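Local coordinates for protein 3,4-dihydroxy-2-butanone 4-phosphate synthase (Acinetobacter baumannii, PDB 6MNZ) that probably converts D-ribulose 5-phosphate to formate and 3,4-dihydroxy-2-butanone 4-phosphate, using magnesium or manganese, in riboflavin biosynthesis, at residues D32-A37 with P158-C163; F128-Q133 with G142-G147. All blocks are in the same frame, centred on the assembly; numbering follows the deposited sequence.

Contact 1: residues D32-A37 with P158-C163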
ATOM      1  N   ASP A  32      28.010   8.284   0.059  1.00 20.23           N
ATOM      2  CA  ASP A  32      27.698   9.696   0.225  1.00 29.16           C
ATOM      3  C   ASP A  32      28.616  10.281   1.286  1.00 29.79           C
ATOM      4  O   ASP A  32      28.641   9.794   2.422  1.00 36.09           O
ATOM      5  CB  ASP A  32      26.237   9.899   0.632  1.00 31.55           C
ATOM      6  CG  ASP A  32      25.269   9.541  -0.472  1.00 23.47           C
ATOM      7  OD1 ASP A  32      25.585   8.638  -1.274  1.00 33.14           O
ATOM      8  OD2 ASP A  32      24.125  10.038  -0.429  1.00 27.81           O
ATOM      9  N   LEU A  33      29.255  11.402   0.962  1.00 31.12           N
ATOM     10  CA  LEU A  33      29.673  12.335   1.998  1.00 29.65           C
ATOM     11  C   LEU A  33      28.465  12.767   2.819  1.00 29.39           C
ATOM     12  O   LEU A  33      27.346  12.841   2.308  1.00 31.32           O
ATOM     13  CB  LEU A  33      30.349  13.558   1.380  1.00 40.23           C
ATOM     14  CG  LEU A  33      31.621  13.330   0.563  1.00 44.95           C
ATOM     15  CD1 LEU A  33      31.998  14.613  -0.167  1.00 25.19           C
ATOM     16  CD2 LEU A  33      32.766  12.856   1.445  1.00 48.56           C
ATOM     17  N   VAL A  34      28.665  12.865   4.131  1.00 29.99           N
ATOM     18  CA  VAL A  34      27.594  13.170   5.074  1.00 24.46           C
ATOM     19  C   VAL A  34      28.171  14.086   6.142  1.00 34.39           C
ATOM     20  O   VAL A  34      29.232  13.792   6.704  1.00 42.74           O
ATOM     21  CB  VAL A  34      27.002  11.907   5.725  1.00 39.26           C
ATOM     22  CG1 VAL A  34      25.782  12.262   6.576  1.00 40.90           C
ATOM     23  CG2 VAL A  34      26.642  10.882   4.665  1.00 40.79           C
ATOM     24  N   ILE A  35      27.560  15.255   6.315  1.00 39.33           N
ATOM     25  CA  ILE A  35      27.975  16.212   7.332  1.00 45.63           C
ATOM     26  C   ILE A  35      26.733  16.736   8.037  1.00 36.63           C
ATOM     27  O   ILE A  35      25.659  16.851   7.440  1.00 39.82           O
ATOM     28  CB  ILE A  35      28.793  17.371   6.721  1.00 39.28           C
ATOM     29  CG1 ILE A  35      29.253  18.338   7.814  1.00 45.62           C
ATOM     30  CG2 ILE A  35      27.976  18.105   5.662  1.00 44.62           C
ATOM     31  CD1 ILE A  35      30.237  19.381   7.323  1.00 51.70           C
ATOM     32  N   ALA A  36      26.889  17.069   9.315  1.00 31.85           N
ATOM     33  CA  ALA A  36      25.798  17.674  10.066  1.00 35.60           C
ATOM     34  C   ALA A  36      25.406  19.002   9.433  1.00 46.20           C
ATOM     35  O   ALA A  36      26.231  19.915   9.327  1.00 59.91           O
ATOM     36  CB  ALA A  36      26.202  17.878  11.525  1.00 29.09           C
ATOM     37  N   ALA A  37      24.148  19.100   8.997  1.00 42.49           N
ATOM     38  CA  ALA A  37      23.671  20.323   8.364  1.00 37.41           C
ATOM     39  C   ALA A  37      23.918  21.542   9.240  1.00 38.87           C
ATOM     40  O   ALA A  37      24.224  22.623   8.727  1.00 55.66           O
ATOM     41  CB  ALA A  37      22.181  20.195   8.044  1.00 35.37           C
ATOM     42  N   PRO A 158      18.495  16.717  13.799  1.00 40.97           N
ATOM     43  CA  PRO A 158      18.552  15.527  12.936  1.00 34.07           C
ATOM     44  C   PRO A 158      18.633  15.897  11.464  1.00 44.90           C
ATOM     45  O   PRO A 158      17.735  15.575  10.680  1.00 42.19           O
ATOM     46  CB  PRO A 158      17.246  14.783  13.258  1.00 38.09           C
ATOM     47  CG  PRO A 158      16.771  15.347  14.552  1.00 45.71           C
ATOM     48  CD  PRO A 158      17.255  16.762  14.593  1.00 45.14           C
ATOM     49  N   ALA A 159      19.682  16.633  11.096  1.00 42.52           N
ATOM     50  CA  ALA A 159      19.808  17.212   9.766  1.00 26.17           C
ATOM     51  C   ALA A 159      21.238  17.036   9.284  1.00 39.08           C
ATOM     52  O   ALA A 159      22.182  17.411   9.985  1.00 52.16           O
ATOM     53  CB  ALA A 159      19.429  18.697   9.769  1.00 28.66           C
ATOM     54  N   SER A 160      21.389  16.543   8.058  1.00 39.58           N
ATOM     55  CA  SER A 160      22.700  16.330   7.464  1.00 31.45           C
ATOM     56  C   SER A 160      22.664  16.773   6.011  1.00 43.14           C
ATOM     57  O   SER A 160      21.606  16.812   5.376  1.00 38.84           O
ATOM     58  CB  SER A 160      23.129  14.863   7.547  1.00 31.39           C
ATOM     59  OG  SER A 160      22.442  14.094   6.577  1.00 34.25           O
ATOM     60  N   VAL A 161      23.847  17.050   5.470  1.00 41.78           N
ATOM     61  CA  VAL A 161      24.023  17.346   4.054  1.00 25.07           C
ATOM     62  C   VAL A 161      24.783  16.192   3.421  1.00 28.35           C
ATOM     63  O   VAL A 161      25.812  15.756   3.950  1.00 30.81           O
ATOM     64  CB  VAL A 161      24.769  18.675   3.846  1.00 34.79           C
ATOM     65  CG1 VAL A 161      24.896  18.987   2.363  1.00 36.94           C
ATOM     66  CG2 VAL A 161      24.058  19.808   4.579  1.00 29.83           C
ATOM     67  N   ILE A 162      24.236  15.645   2.336  1.00 21.15           N
ATOM     68  CA  ILE A 162      24.773  14.430   1.738  1.00 23.10           C
ATOM     69  C   ILE A 162      24.906  14.619   0.234  1.00 38.03           C
ATOM     70  O   ILE A 162      24.138  15.354  -0.393  1.00 46.56           O
ATOM     71  CB  ILE A 162      23.899  13.197   2.061  1.00 24.91           C
ATOM     72  CG1 ILE A 162      22.548  13.281   1.346  1.00 36.29           C
ATOM     73  CG2 ILE A 162      23.695  13.077   3.564  1.00 25.93           C
ATOM     74  CD1 ILE A 162      21.649  12.090   1.606  1.00 32.20           C
ATOM     75  N   CYS A 163      25.899  13.944  -0.342  1.00 30.42           N
ATOM     76  CA  CYS A 163      26.239  14.099  -1.751  1.00 29.49           C
ATOM     77  C   CYS A 163      26.831  12.789  -2.248  1.00 26.21           C
ATOM     78  O   CYS A 163      27.791  12.283  -1.658  1.00 29.50           O
ATOM     79  CB  CYS A 163      27.231  15.252  -1.951  1.00 37.51           C
ATOM     80  SG  CYS A 163      27.497  15.761  -3.670  1.00 33.42           S
TER
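Leu-33 to Ala-36 pair antiparallel with Ser-160 to Cys-163 as adjacent strands, 31-36 and 160-164, inside the mixed sheet of the synthase domain. Leu-33/Cys-163 and Ile-35/Val-161 are the hydrogen-bonded pairs. Ile-35 and Val-161 exchange two bonds, Val-161 N to Ile-35 O at 2.7 Å and Ile-35 N to Val-161 O at 3.0 Å. At Leu-33/Cys-163, Cys-163 N donates to Leu-33 O, while the return bond from Leu-33 N to Cys-163 O, bent to 125°, is weak. Past the last pair, Ala-37 N reaches Ala-159 O at 2.8 Å. On one face, Val-34 CG1 and Val-34 CG2 each lie 3.8 Å from Ile-162 CG2, the two side chains pointing the same way. With CG1 between its backbone N and carbonyl carbon (chi1 69°), Ile-162 extends to put CD1 3.8 Å from Asp-32 OD2. The other face carries Leu-33, Ile-35, Val-161 and Cys-163; Ile-35 CG2 lies 3.7 Å from Val-161 CB, and helix 42-52 packs on Leu-33. Ser-160 OG instead bonds Thr-59 OG1 on the neighbouring strand. Backbone bonds and apolar packing thus join the strands, and Ile-162 gives the carboxylate of Asp-32, a predicted substrate-binding residue, an apolar neighbour within the pairing.

Contact 2: residues F128-Q133 with G142-G147. With SO4 (sulfate ion), chain C.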
ATOM      1  N   PHE A 128      18.234  20.725  -2.082  1.00 35.03           N
ATOM      2  CA  PHE A 128      17.258  19.676  -2.374  1.00 42.29           C
ATOM      3  C   PHE A 128      17.007  18.883  -1.102  1.00 44.42           C
ATOM      4  O   PHE A 128      17.681  17.873  -0.846  1.00 38.16           O
ATOM      5  CB  PHE A 128      17.750  18.769  -3.498  1.00 35.59           C
ATOM      6  CG  PHE A 128      17.954  19.481  -4.796  1.00 40.57           C
ATOM      7  CD1 PHE A 128      16.875  19.728  -5.628  1.00 42.73           C
ATOM      8  CD2 PHE A 128      19.151  20.125  -5.056  1.00 45.35           C
ATOM      9  CE1 PHE A 128      17.016  20.508  -6.752  1.00 37.49           C
ATOM     10  CE2 PHE A 128      19.306  20.889  -6.192  1.00 55.52           C
ATOM     11  CZ  PHE A 128      18.244  21.055  -7.058  1.00 53.63           C
ATOM     12  N   PRO A 129      16.090  19.331  -0.245  1.00 44.42           N
ATOM     13  CA  PRO A 129      15.878  18.629   1.024  1.00 32.59           C
ATOM     14  C   PRO A 129      15.213  17.283   0.803  1.00 28.78           C
ATOM     15  O   PRO A 129      14.506  17.065  -0.185  1.00 24.44           O
ATOM     16  CB  PRO A 129      14.968  19.578   1.817  1.00 26.78           C
ATOM     17  CG  PRO A 129      15.067  20.907   1.121  1.00 33.87           C
ATOM     18  CD  PRO A 129      15.311  20.580  -0.320  1.00 40.02           C
ATOM     19  N   LEU A 130      15.484  16.361   1.723  1.00 38.76           N
ATOM     20  CA  LEU A 130      14.937  15.014   1.673  1.00 30.87           C
ATOM     21  C   LEU A 130      14.294  14.691   3.012  1.00 34.22           C
ATOM     22  O   LEU A 130      14.871  14.975   4.067  1.00 42.95           O
ATOM     23  CB  LEU A 130      16.024  13.988   1.345  1.00 32.00           C
ATOM     24  CG  LEU A 130      16.892  14.326   0.131  1.00 23.92           C
ATOM     25  CD1 LEU A 130      18.018  13.320  -0.025  1.00 32.85           C
ATOM     26  CD2 LEU A 130      16.042  14.368  -1.122  1.00 26.76           C
ATOM     27  N   MET A 131      13.064  14.186   2.965  1.00 27.63           N
ATOM     28  CA  MET A 131      12.281  13.905   4.164  1.00 30.74           C
ATOM     29  C   MET A 131      12.500  12.449   4.558  1.00 37.13           C
ATOM     30  O   MET A 131      12.042  11.534   3.865  1.00 47.59           O
ATOM     31  CB  MET A 131      10.804  14.190   3.907  1.00 42.96           C
ATOM     32  CG  MET A 131       9.952  14.318   5.155  1.00 43.44           C
ATOM     33  SD  MET A 131       8.203  14.571   4.774  1.00 37.89           S
ATOM     34  CE  MET A 131       7.666  12.879   4.520  1.00 52.87           C
ATOM     35  N   ALA A 132      13.195  12.235   5.671  1.00 38.43           N
ATOM     36  CA  ALA A 132      13.334  10.899   6.227  1.00 37.65           C
ATOM     37  C   ALA A 132      12.001  10.408   6.788  1.00 39.91           C
ATOM     38  O   ALA A 132      11.091  11.189   7.079  1.00 46.74           O
ATOM     39  CB  ALA A 132      14.406  10.884   7.317  1.00 42.58           C
ATOM     40  N   GLN A 133      11.863   9.088   6.849  1.00 30.36           N
ATOM     41  CA  GLN A 133      10.703   8.476   7.472  1.00 40.05           C
ATOM     42  C   GLN A 133      10.828   8.512   8.992  1.00 48.58           C
ATOM     43  O   GLN A 133      11.907   8.782   9.526  1.00 39.67           O
ATOM     44  CB  GLN A 133      10.546   7.036   6.996  1.00 39.77           C
ATOM     45  CG  GLN A 133      10.217   6.902   5.523  1.00 47.01           C
ATOM     46  CD  GLN A 133       8.913   7.577   5.152  1.00 56.14           C
ATOM     47  OE1 GLN A 133       7.834   7.095   5.497  1.00 63.10           O
ATOM     48  NE2 GLN A 133       9.002   8.643   4.365  1.00 56.90           N
ATOM     49  N   GLY A 142      17.991   4.051   3.808  1.00 37.87           N
ATOM     50  CA  GLY A 142      18.549   4.965   2.840  1.00 42.86           C
ATOM     51  C   GLY A 142      19.531   5.945   3.456  1.00 34.88           C
ATOM     52  O   GLY A 142      19.489   6.223   4.653  1.00 40.96           O
ATOM     53  N   HIS A 143      20.312   6.592   2.586  1.00 32.29           N
ATOM     54  CA  HIS A 143      21.201   7.655   3.043  1.00 30.79           C
ATOM     55  C   HIS A 143      20.422   8.792   3.691  1.00 28.76           C
ATOM     56  O   HIS A 143      20.971   9.523   4.522  1.00 24.66           O
ATOM     57  CB  HIS A 143      22.027   8.194   1.872  1.00 32.30           C
ATOM     58  CG  HIS A 143      22.817   7.145   1.154  1.00 25.38           C
ATOM     59  ND1 HIS A 143      22.314   6.452   0.074  1.00 26.84           N
ATOM     60  CD2 HIS A 143      24.115   6.776   1.266  1.00 25.53           C
ATOM     61  CE1 HIS A 143      23.247   5.643  -0.398  1.00 30.84           C
ATOM     62  NE2 HIS A 143      24.366   5.868   0.266  1.00 31.36           N
ATOM     63  N   THR A 144      19.190   9.029   3.238  1.00 31.24           N
ATOM     64  CA  THR A 144      18.370  10.088   3.815  1.00 38.16           C
ATOM     65  C   THR A 144      18.150   9.857   5.304  1.00 33.28           C
ATOM     66  O   THR A 144      18.449  10.722   6.135  1.00 31.71           O
ATOM     67  CB  THR A 144      17.031  10.162   3.077  1.00 46.52           C
ATOM     68  OG1 THR A 144      17.267  10.441   1.691  1.00 49.65           O
ATOM     69  CG2 THR A 144      16.135  11.248   3.674  1.00 37.20           C
ATOM     70  N   GLU A 145      17.560   8.713   5.654  1.00 34.40           N
ATOM     71  CA  GLU A 145      17.379   8.370   7.059  1.00 44.89           C
ATOM     72  C   GLU A 145      18.714   8.267   7.781  1.00 35.59           C
ATOM     73  O   GLU A 145      18.830   8.698   8.934  1.00 32.05           O
ATOM     74  CB  GLU A 145      16.607   7.055   7.177  1.00 42.18           C
ATOM     75  CG  GLU A 145      15.141   7.155   6.785  1.00 38.79           C
ATOM     76  CD  GLU A 145      14.939   7.275   5.286  1.00 34.93           C
ATOM     77  OE1 GLU A 145      15.630   6.556   4.534  1.00 39.02           O
ATOM     78  OE2 GLU A 145      14.001   7.984   4.869  1.00 49.12           O
ATOM     79  N   ALA A 146      19.764   7.846   7.073  1.00 33.73           N
ATOM     80  CA  ALA A 146      21.051   7.629   7.721  1.00 32.85           C
ATOM     81  C   ALA A 146      21.714   8.951   8.079  1.00 31.97           C
ATOM     82  O   ALA A 146      22.270   9.097   9.174  1.00 36.54           O
ATOM     83  CB  ALA A 146      21.960   6.800   6.814  1.00 33.97           C
ATOM     84  N   GLY A 147      21.614   9.944   7.196  1.00 35.93           N
ATOM     85  CA  GLY A 147      22.151  11.256   7.512  1.00 32.98           C
ATOM     86  C   GLY A 147      21.496  11.877   8.730  1.00 38.34           C
ATOM     87  O   GLY A 147      22.178  12.404   9.611  1.00 31.68           O
TER
HETATM   88  S   SO4 C 401      18.509   7.553  -0.266  1.00 33.70           S
HETATM   89  O1  SO4 C 401      18.033   7.845   1.083  1.00 44.23           O
HETATM   90  O2  SO4 C 401      19.564   6.548  -0.200  1.00 29.54           O
HETATM   91  O3  SO4 C 401      19.036   8.776  -0.861  1.00 42.69           O
HETATM   92  O4  SO4 C 401      17.421   7.041  -1.094  1.00 34.37           O
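Leu-130 and Thr-144 meet beside an anion site at a helix N-terminus, where strand residues 128-131, at one edge of the sheet within this chain, run almost perpendicular (87°) to helix residues 143-147, with Gly-142 as N-cap. Their side chains cross at about a right angle: Thr-144 CG2 rests 3.6 Å from Leu-130 CB, and Leu-130 CD1 lies beside Thr-144 OG1. Glu-145 bends at chi2 (74°), bringing its carboxylate back to the chain after the strand, where Glu-145 OE2 accepts Gln-133 N at 3.1 Å through its anti lone pair. With OG1 anti to its carbonyl carbon (chi1 -60°), Thr-144 turns CG2 to the strand and its hydroxyl to the sulfate, probably from the crystallisation liquor. Sulfate O1 takes Thr-144 N at 2.7 Å and Thr-144 OG1 at 2.8 Å; O2 takes His-143 N and, at the edge of the imidazole, ND1. The helix dipole would add attraction, and the site overlaps residues predicted to bind ribulose 5-phosphate; Arg-27 NH1 also hydrogen-bonds the sulfate. Farther out, Glu-145 OE1 forms a salt bridge with NE of Arg-140, another predicted substrate-binding residue, and His-143 NE2 hydrogen-bonds Glu-30 O.

The centres of contacts 1 and 2 are 9 Å apart in the synthase domain, and both reach the same mixed sheet. Contact 1 pairs two of its inner strands; contact 2 sets helix 143-153 against strand 127-131, separated from strand 160-164 by strand 57-60. Along the chain the order is 32-37, 128-133, 142-147, 158-163, so contact 2 is nested within the loop that contact 1 closes, and the helix is followed directly by strand 160-164. They touch where Ser-160 packs on Gly-147 and Ile-162 CD1 meets His-143 CB. Asp-32 OD1 also packs 3.4 Å from His-143 NE2, consistent with one predicted substrate and metal site drawing on both contacts.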